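Local coordinates for DUF3501 family protein (Burkholderia pseudomallei K96243, PDB 3FJV), which is of unknown function, a DUF3501 family protein that forms a two-chain assembly in the crystal and joins packed helices to an antiparallel sheet, at residues E13-V18 / I51-H56; N39-L44 / D113-R118; E57-E62 / Q71-A76. One frame throughout, in Å; residues are numbered along the deposited sequence.

Contact 1 (E13-V18 / I51-H56); sequences EAYAKV and IRYQIH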
# COMPACT_ATOMS: atom_id res chain seq x y z
N GLU A 13 3.02 -27.14 8.65
CA GLU A 13 3.34 -27.81 9.88
C GLU A 13 4.82 -27.70 10.26
O GLU A 13 5.16 -27.46 11.43
CB GLU A 13 2.94 -29.30 9.76
CG GLU A 13 3.45 -30.17 10.87
CD GLU A 13 3.06 -31.63 10.73
OE1 GLU A 13 2.35 -32.00 9.77
OE2 GLU A 13 3.49 -32.39 11.62
N ALA A 14 5.69 -27.95 9.28
CA ALA A 14 7.12 -27.92 9.52
C ALA A 14 7.56 -26.47 9.78
O ALA A 14 8.37 -26.24 10.68
CB ALA A 14 7.89 -28.54 8.34
N TYR A 15 7.03 -25.49 9.04
CA TYR A 15 7.41 -24.09 9.34
C TYR A 15 6.98 -23.62 10.72
O TYR A 15 7.74 -22.95 11.43
CB TYR A 15 6.93 -23.09 8.25
CG TYR A 15 7.40 -21.69 8.51
CD1 TYR A 15 8.75 -21.36 8.34
CD2 TYR A 15 6.55 -20.70 8.95
CE1 TYR A 15 9.21 -20.11 8.59
CE2 TYR A 15 7.01 -19.42 9.21
CZ TYR A 15 8.35 -19.13 9.03
OH TYR A 15 8.83 -17.86 9.26
N ALA A 16 5.76 -23.97 11.13
CA ALA A 16 5.25 -23.51 12.41
C ALA A 16 6.15 -24.00 13.52
O ALA A 16 6.35 -23.29 14.47
CB ALA A 16 3.73 -23.96 12.67
N LYS A 17 6.68 -25.22 13.37
CA LYS A 17 7.62 -25.78 14.35
C LYS A 17 8.92 -24.98 14.44
O LYS A 17 9.50 -24.90 15.52
CB LYS A 17 7.91 -27.26 14.07
CG LYS A 17 6.74 -28.19 14.48
CD LYS A 17 6.91 -29.63 13.99
CE LYS A 17 6.03 -30.63 14.76
NZ LYS A 17 4.58 -30.64 14.43
N VAL A 18 9.37 -24.33 13.36
CA VAL A 18 10.62 -23.56 13.44
C VAL A 18 10.43 -22.02 13.37
O VAL A 18 11.40 -21.28 13.27
CB VAL A 18 11.66 -24.03 12.36
CG1 VAL A 18 12.13 -25.49 12.62
CG2 VAL A 18 11.16 -23.84 10.91
N ILE A 51 13.76 -14.07 0.99
CA ILE A 51 12.59 -14.37 0.14
C ILE A 51 11.84 -15.62 0.67
O ILE A 51 10.64 -15.58 0.85
CB ILE A 51 12.97 -14.49 -1.38
CG1 ILE A 51 13.55 -13.16 -1.88
CG2 ILE A 51 11.67 -14.83 -2.20
CD1 ILE A 51 14.26 -13.23 -3.26
N ARG A 52 12.58 -16.70 0.94
CA ARG A 52 12.02 -17.93 1.52
C ARG A 52 11.23 -17.67 2.80
O ARG A 52 10.12 -18.19 2.97
CB ARG A 52 13.15 -18.94 1.73
CG ARG A 52 12.78 -20.33 2.07
CD ARG A 52 13.91 -21.29 1.71
NE ARG A 52 13.58 -22.63 2.15
CZ ARG A 52 13.78 -23.11 3.38
NH1 ARG A 52 14.43 -22.39 4.29
NH2 ARG A 52 13.35 -24.32 3.70
N TYR A 53 11.77 -16.83 3.66
CA TYR A 53 11.10 -16.40 4.87
C TYR A 53 9.79 -15.66 4.57
O TYR A 53 8.76 -15.96 5.16
CB TYR A 53 12.01 -15.47 5.66
CG TYR A 53 11.39 -14.86 6.89
CD1 TYR A 53 11.14 -15.63 8.01
CD2 TYR A 53 11.05 -13.52 6.94
CE1 TYR A 53 10.55 -15.11 9.15
CE2 TYR A 53 10.50 -12.95 8.12
CZ TYR A 53 10.25 -13.76 9.21
OH TYR A 53 9.73 -13.26 10.38
N GLN A 54 9.82 -14.70 3.65
CA GLN A 54 8.61 -14.00 3.38
C GLN A 54 7.53 -14.96 2.88
O GLN A 54 6.36 -14.78 3.21
CB GLN A 54 8.84 -12.87 2.37
CG GLN A 54 9.47 -11.64 3.01
CD GLN A 54 9.96 -10.65 2.01
OE1 GLN A 54 11.19 -10.56 1.71
NE2 GLN A 54 9.04 -9.90 1.45
N ILE A 55 7.91 -15.89 2.01
CA ILE A 55 6.95 -16.87 1.47
C ILE A 55 6.42 -17.73 2.60
O ILE A 55 5.21 -17.91 2.76
CB ILE A 55 7.51 -17.73 0.32
CG1 ILE A 55 7.87 -16.88 -0.90
CG2 ILE A 55 6.49 -18.82 -0.07
CD1 ILE A 55 8.85 -17.58 -1.82
N HIS A 56 7.31 -18.23 3.43
CA HIS A 56 6.87 -19.01 4.58
C HIS A 56 5.87 -18.22 5.46
O HIS A 56 4.83 -18.76 5.90
CB HIS A 56 8.09 -19.45 5.40
CG HIS A 56 8.85 -20.62 4.83
ND1 HIS A 56 10.19 -20.80 5.08
CD2 HIS A 56 8.44 -21.71 4.14
CE1 HIS A 56 10.58 -21.96 4.56
NE2 HIS A 56 9.54 -22.53 4.00
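Tyr15 lays its phenol ring against His56, whose CB sits over one face, 3.5 Å from the ring centroid and only 14° off the ring normal, a CH-pi contact centred on the pi cloud. The imidazole lies beyond it, tilted 27° to the phenol and slid outward, so that little of one ring lies over the other at 4.7 Å between centroids. The tyrosine reaches across because its CG lies anti to the backbone N (chi1 -176°). Its OH then arrives obliquely at Tyr53, 3.2 Å from CE1, while its hydrogen bond goes to OE2 of Glu57, the residue after His56 on helix 48-62.

The second shell fixes these rings. His56 NE2 accepts the backbone N-H of Leu10, and the CE1 atom of His56 rests 3.6 Å above the guanidinium plane of Arg52, one turn earlier. Tyr53 OH is bonded to His23 ND1. Aromatic residues suit this place, offering broad faces for packing and polar ends for bonding.

Helix 12-30 is thus packed on helix 48-62, whose Ile51 and Ile55 lean instead on helix 67-77, leaving helix 48-62 with a different neighbour on each of two flanks.

Contact 2 (N39-L44 / D113-R118); sequences NHLRLL and DRVFLR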
# COMPACT_ATOMS: atom_id res chain seq x y z
N ASN A 39 16.18 9.46 6.75
CA ASN A 39 15.36 9.06 7.92
C ASN A 39 14.07 8.31 7.62
O ASN A 39 13.47 7.71 8.53
CB ASN A 39 15.02 10.30 8.79
CG ASN A 39 16.22 10.85 9.51
OD1 ASN A 39 17.13 10.13 9.86
ND2 ASN A 39 16.22 12.15 9.75
N HIS A 40 13.62 8.32 6.36
CA HIS A 40 12.32 7.75 6.03
C HIS A 40 12.29 6.66 4.95
O HIS A 40 11.22 6.09 4.70
CB HIS A 40 11.38 8.88 5.62
CG HIS A 40 11.25 9.93 6.67
ND1 HIS A 40 10.41 9.81 7.74
CD2 HIS A 40 11.92 11.10 6.84
CE1 HIS A 40 10.54 10.86 8.53
NE2 HIS A 40 11.44 11.66 7.99
N LEU A 41 13.43 6.38 4.31
CA LEU A 41 13.54 5.30 3.33
C LEU A 41 14.43 4.16 3.85
O LEU A 41 15.54 4.39 4.36
CB LEU A 41 14.12 5.78 2.01
CG LEU A 41 13.06 6.17 0.96
CD1 LEU A 41 12.09 7.18 1.55
CD2 LEU A 41 13.79 6.73 -0.24
N ARG A 42 13.96 2.93 3.64
CA ARG A 42 14.71 1.72 4.03
C ARG A 42 14.75 0.75 2.84
O ARG A 42 13.73 0.54 2.22
CB ARG A 42 13.99 1.06 5.21
CG ARG A 42 13.85 1.91 6.46
CD ARG A 42 15.20 2.25 7.07
NE ARG A 42 15.12 3.15 8.23
CZ ARG A 42 15.28 4.48 8.21
NH1 ARG A 42 15.55 5.15 7.09
NH2 ARG A 42 15.18 5.16 9.35
N LEU A 43 15.92 0.21 2.50
CA LEU A 43 16.03 -0.79 1.44
C LEU A 43 16.50 -2.10 2.06
O LEU A 43 17.42 -2.11 2.87
CB LEU A 43 17.12 -0.43 0.39
CG LEU A 43 16.90 0.48 -0.81
CD1 LEU A 43 18.17 0.52 -1.61
CD2 LEU A 43 15.75 0.00 -1.67
N LEU A 44 15.87 -3.20 1.67
CA LEU A 44 16.33 -4.53 2.00
C LEU A 44 16.70 -5.20 0.72
O LEU A 44 15.84 -5.45 -0.14
CB LEU A 44 15.29 -5.35 2.75
CG LEU A 44 15.79 -6.75 3.22
CD1 LEU A 44 16.75 -6.61 4.38
CD2 LEU A 44 14.55 -7.60 3.58
N ASP A 113 11.86 5.57 -8.54
CA ASP A 113 12.63 5.69 -9.78
C ASP A 113 13.92 6.51 -9.60
O ASP A 113 14.70 6.57 -10.53
CB ASP A 113 11.83 6.47 -10.85
CG ASP A 113 10.48 5.90 -11.12
OD1 ASP A 113 10.35 4.67 -11.10
OD2 ASP A 113 9.55 6.69 -11.43
N ARG A 114 14.10 7.16 -8.45
CA ARG A 114 15.17 8.16 -8.25
C ARG A 114 16.24 7.70 -7.26
O ARG A 114 17.18 8.43 -6.99
CB ARG A 114 14.59 9.48 -7.78
CG ARG A 114 13.48 10.05 -8.63
CD ARG A 114 13.77 10.03 -10.10
NE ARG A 114 15.07 10.62 -10.46
CZ ARG A 114 15.52 10.71 -11.71
NH1 ARG A 114 14.78 10.29 -12.70
NH2 ARG A 114 16.71 11.25 -11.96
N VAL A 115 16.13 6.46 -6.80
CA VAL A 115 17.13 5.82 -5.95
C VAL A 115 18.17 5.20 -6.86
O VAL A 115 17.86 4.47 -7.75
CB VAL A 115 16.52 4.71 -5.05
CG1 VAL A 115 17.64 3.84 -4.39
CG2 VAL A 115 15.58 5.35 -3.99
N PHE A 116 19.44 5.49 -6.60
CA PHE A 116 20.54 4.98 -7.42
C PHE A 116 21.68 4.42 -6.62
O PHE A 116 21.95 4.87 -5.50
CB PHE A 116 21.07 6.06 -8.35
CG PHE A 116 21.71 7.23 -7.64
CD1 PHE A 116 20.94 8.26 -7.19
CD2 PHE A 116 23.08 7.28 -7.44
CE1 PHE A 116 21.49 9.35 -6.55
CE2 PHE A 116 23.66 8.36 -6.77
CZ PHE A 116 22.84 9.40 -6.33
N LEU A 117 22.39 3.45 -7.21
CA LEU A 117 23.62 2.89 -6.67
C LEU A 117 24.80 3.37 -7.50
O LEU A 117 24.66 3.58 -8.71
CB LEU A 117 23.62 1.33 -6.82
CG LEU A 117 22.87 0.40 -5.92
CD1 LEU A 117 22.89 -1.03 -6.44
CD2 LEU A 117 23.50 0.45 -4.55
N ARG A 118 25.99 3.45 -6.91
CA ARG A 118 27.21 3.67 -7.69
C ARG A 118 28.33 2.79 -7.18
O ARG A 118 28.73 2.90 -6.01
CB ARG A 118 27.63 5.14 -7.66
CG ARG A 118 28.74 5.45 -8.65
CD ARG A 118 29.46 6.76 -8.37
NE ARG A 118 28.83 7.91 -9.00
CZ ARG A 118 29.30 8.52 -10.09
NH1 ARG A 118 30.40 8.07 -10.68
NH2 ARG A 118 28.67 9.58 -10.58
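Val115 holds CG1 anti to its backbone N (chi1 168°), which spreads its two methyls between Leu41 and Leu43. Leu43 extends to meet it: CD1 continues the line of the chain and comes within 4.4 Å of Val115 CG1. In Leu41 the other branch does the reaching. Its chi2 of 53° folds CD1 back and sends CD2 outward, 4.4 Å from Val115 CG2. One short, branched valine is therefore met by the ends of two longer leucines that stand on the same face of strand 41-45.

The nearest CA atoms, those of Leu41 and Val115, are 10.0 Å apart, and no hydrogen bond joins the segments. These strands are second and sixth in the order of the sheet, which is consistent with a strongly curled sheet whose inner face brings them together. Ile37, Leu91, Leu147 and Phe149 help to fill the surroundings. Arg42, between the two leucines, has its side chain on the other face and curls back, giving Leu41 O a bond of 2.8 Å from NH1; the donor stands above the carbonyl plane.

Buried and wholly aliphatic, the contact is held by dispersion and the hydrophobic effect, with methyl distances that speak for light packing and no directional bond to fix the two strands against each other.

Contact 3 (E57-E62 / Q71-A76); sequences EMLHIE and QAELDA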
# COMPACT_ATOMS: atom_id res chain seq x y z
N GLU A 57 6.18 -16.96 5.70
CA GLU A 57 5.35 -16.09 6.51
C GLU A 57 3.96 -15.86 5.88
O GLU A 57 2.93 -16.01 6.55
CB GLU A 57 6.09 -14.76 6.77
CG GLU A 57 7.12 -14.79 7.93
CD GLU A 57 6.48 -15.11 9.25
OE1 GLU A 57 5.62 -14.33 9.68
OE2 GLU A 57 6.78 -16.17 9.83
N MSE A 58 3.93 -15.61 4.59
CA MSE A 58 2.67 -15.46 3.91
C MSE A 58 1.80 -16.71 3.99
O MSE A 58 0.62 -16.64 4.34
CB MSE A 58 2.86 -15.10 2.44
CG MSE A 58 1.51 -14.85 1.64
SE MSE A 58 0.62 -13.21 1.97
CE MSE A 58 1.38 -12.11 0.52
N LEU A 59 2.40 -17.85 3.64
CA LEU A 59 1.71 -19.13 3.72
C LEU A 59 1.20 -19.41 5.13
O LEU A 59 0.05 -19.84 5.29
CB LEU A 59 2.60 -20.26 3.22
CG LEU A 59 3.13 -20.15 1.77
CD1 LEU A 59 4.14 -21.27 1.44
CD2 LEU A 59 1.98 -20.10 0.75
N HIS A 60 2.02 -19.11 6.14
CA HIS A 60 1.65 -19.37 7.54
C HIS A 60 0.42 -18.55 8.00
O HIS A 60 -0.59 -19.09 8.53
CB HIS A 60 2.82 -19.09 8.46
CG HIS A 60 2.49 -19.25 9.94
ND1 HIS A 60 2.52 -20.47 10.57
CD2 HIS A 60 2.07 -18.36 10.87
CE1 HIS A 60 2.15 -20.33 11.83
NE2 HIS A 60 1.88 -19.05 12.04
N ILE A 61 0.48 -17.25 7.72
CA ILE A 61 -0.54 -16.32 8.16
C ILE A 61 -1.86 -16.55 7.42
O ILE A 61 -2.91 -16.50 8.04
CB ILE A 61 -0.07 -14.84 7.99
CG1 ILE A 61 1.01 -14.53 9.05
CG2 ILE A 61 -1.24 -13.90 8.19
CD1 ILE A 61 1.88 -13.20 8.76
N GLU A 62 -1.78 -16.79 6.11
CA GLU A 62 -2.93 -17.02 5.24
C GLU A 62 -3.36 -18.50 5.28
O GLU A 62 -4.40 -18.79 4.76
CB GLU A 62 -2.64 -16.57 3.80
CG GLU A 62 -2.30 -15.09 3.66
CD GLU A 62 -3.43 -14.21 4.11
OE1 GLU A 62 -4.54 -14.36 3.57
OE2 GLU A 62 -3.23 -13.37 5.01
N GLN A 71 1.96 -22.01 -5.29
CA GLN A 71 2.64 -21.53 -6.50
C GLN A 71 2.41 -20.05 -6.73
O GLN A 71 3.33 -19.34 -7.15
CB GLN A 71 2.21 -22.31 -7.76
CG GLN A 71 3.12 -22.06 -9.00
CD GLN A 71 4.58 -22.36 -8.70
OE1 GLN A 71 4.89 -23.46 -8.25
NE2 GLN A 71 5.49 -21.40 -8.98
N ALA A 72 1.20 -19.58 -6.42
CA ALA A 72 0.84 -18.19 -6.61
C ALA A 72 1.69 -17.27 -5.69
O ALA A 72 2.02 -16.16 -6.08
CB ALA A 72 -0.67 -17.98 -6.37
N GLU A 73 2.03 -17.73 -4.48
CA GLU A 73 2.91 -16.92 -3.65
C GLU A 73 4.34 -16.94 -4.15
O GLU A 73 4.99 -15.91 -4.16
CB GLU A 73 2.88 -17.34 -2.18
CG GLU A 73 1.51 -17.34 -1.51
CD GLU A 73 0.77 -16.00 -1.65
OE1 GLU A 73 1.42 -14.93 -1.86
OE2 GLU A 73 -0.47 -16.04 -1.56
N LEU A 74 4.84 -18.11 -4.58
CA LEU A 74 6.18 -18.16 -5.22
C LEU A 74 6.27 -17.17 -6.39
O LEU A 74 7.26 -16.41 -6.56
CB LEU A 74 6.45 -19.60 -5.71
CG LEU A 74 6.99 -20.62 -4.68
CD1 LEU A 74 6.81 -22.03 -5.20
CD2 LEU A 74 8.48 -20.38 -4.32
N ASP A 75 5.22 -17.14 -7.21
CA ASP A 75 5.25 -16.31 -8.41
C ASP A 75 5.10 -14.85 -8.02
O ASP A 75 5.69 -13.99 -8.64
CB ASP A 75 4.11 -16.67 -9.36
CG ASP A 75 4.25 -18.05 -9.98
OD1 ASP A 75 5.32 -18.64 -9.90
OD2 ASP A 75 3.26 -18.54 -10.57
N ALA A 76 4.35 -14.56 -6.95
CA ALA A 76 4.20 -13.17 -6.51
C ALA A 76 5.51 -12.55 -6.00
O ALA A 76 5.74 -11.31 -6.14
CB ALA A 76 3.13 -13.06 -5.42
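Glu73 forms a salt bridge through OE2 with Arg107 NH1 of the second subunit, and both of its carboxylate oxygens have hydrogen-bond partners beyond the two segments; Met58, within its own chain, only packs beside OE1. The CG of Met58 lies 3.5 Å from Glu73 OE1, and the terminal methyl CE comes to 3.7 Å from the same oxygen. No hydrogen bond spans the two segments here. Met58 is selenomethionine in this crystal, and its kinked chain runs crosswise over the end of the glutamate.

Leu59 takes the aliphatic part of the same residue. Its CD2 methyl packs 3.6 Å from Glu73 CG, where the leucine and the glutamate stem lie side by side, pointing opposite ways. Glu73 suits this place because its methylene stem packs with apolar neighbours while its end carries a charge; a bend at chi2 (-53°) turns the carboxylate from Leu59 to Met58. Glu62 OE1 lies 6.8 Å from Glu73 OE2; this Glu62 oxygen is hydrogen-bonded to His40 of the second subunit, which probably eases the repulsion between the two acids. Farther round helix 67-77, Gln71 NE2 gives Asp75 OD1 a bond of 2.9 Å.

Helices 48-62 and 67-77 are successive helices joined by a short connection and packed at a marked slant. Leu59 also touches Leu12 of helix 12-30 and Ile64 in the connecting loop, while Met58 and Ala76 pack on Gln100 and Ala103 of the second subunit, so the pair lies between a helix of its own chain and the interface with that subunit.

Contacts 1 and 3 are neighbours, with centres about 10 Å apart, because both use helix 48-62, which meets helix 12-30 in contact 1 and helix 67-77 in contact 3. They touch where Tyr15 OH lies 2.7 Å from Glu57 OE2, a probable hydrogen bond, and where Ile55 CD1 packs 3.8 Å from Leu74 CD2. Contact 2 belongs to the sheet, across the centre of the chain, with its centre about 28 Å from that of contact 1 and 26 Å from that of contact 3. Strand 41-45 leads into helix 48-62 and so links the two regions. A glycerol, probably from crystallisation, lies about 5 Å from the Glu73 side chain and may or may not mark a pocket.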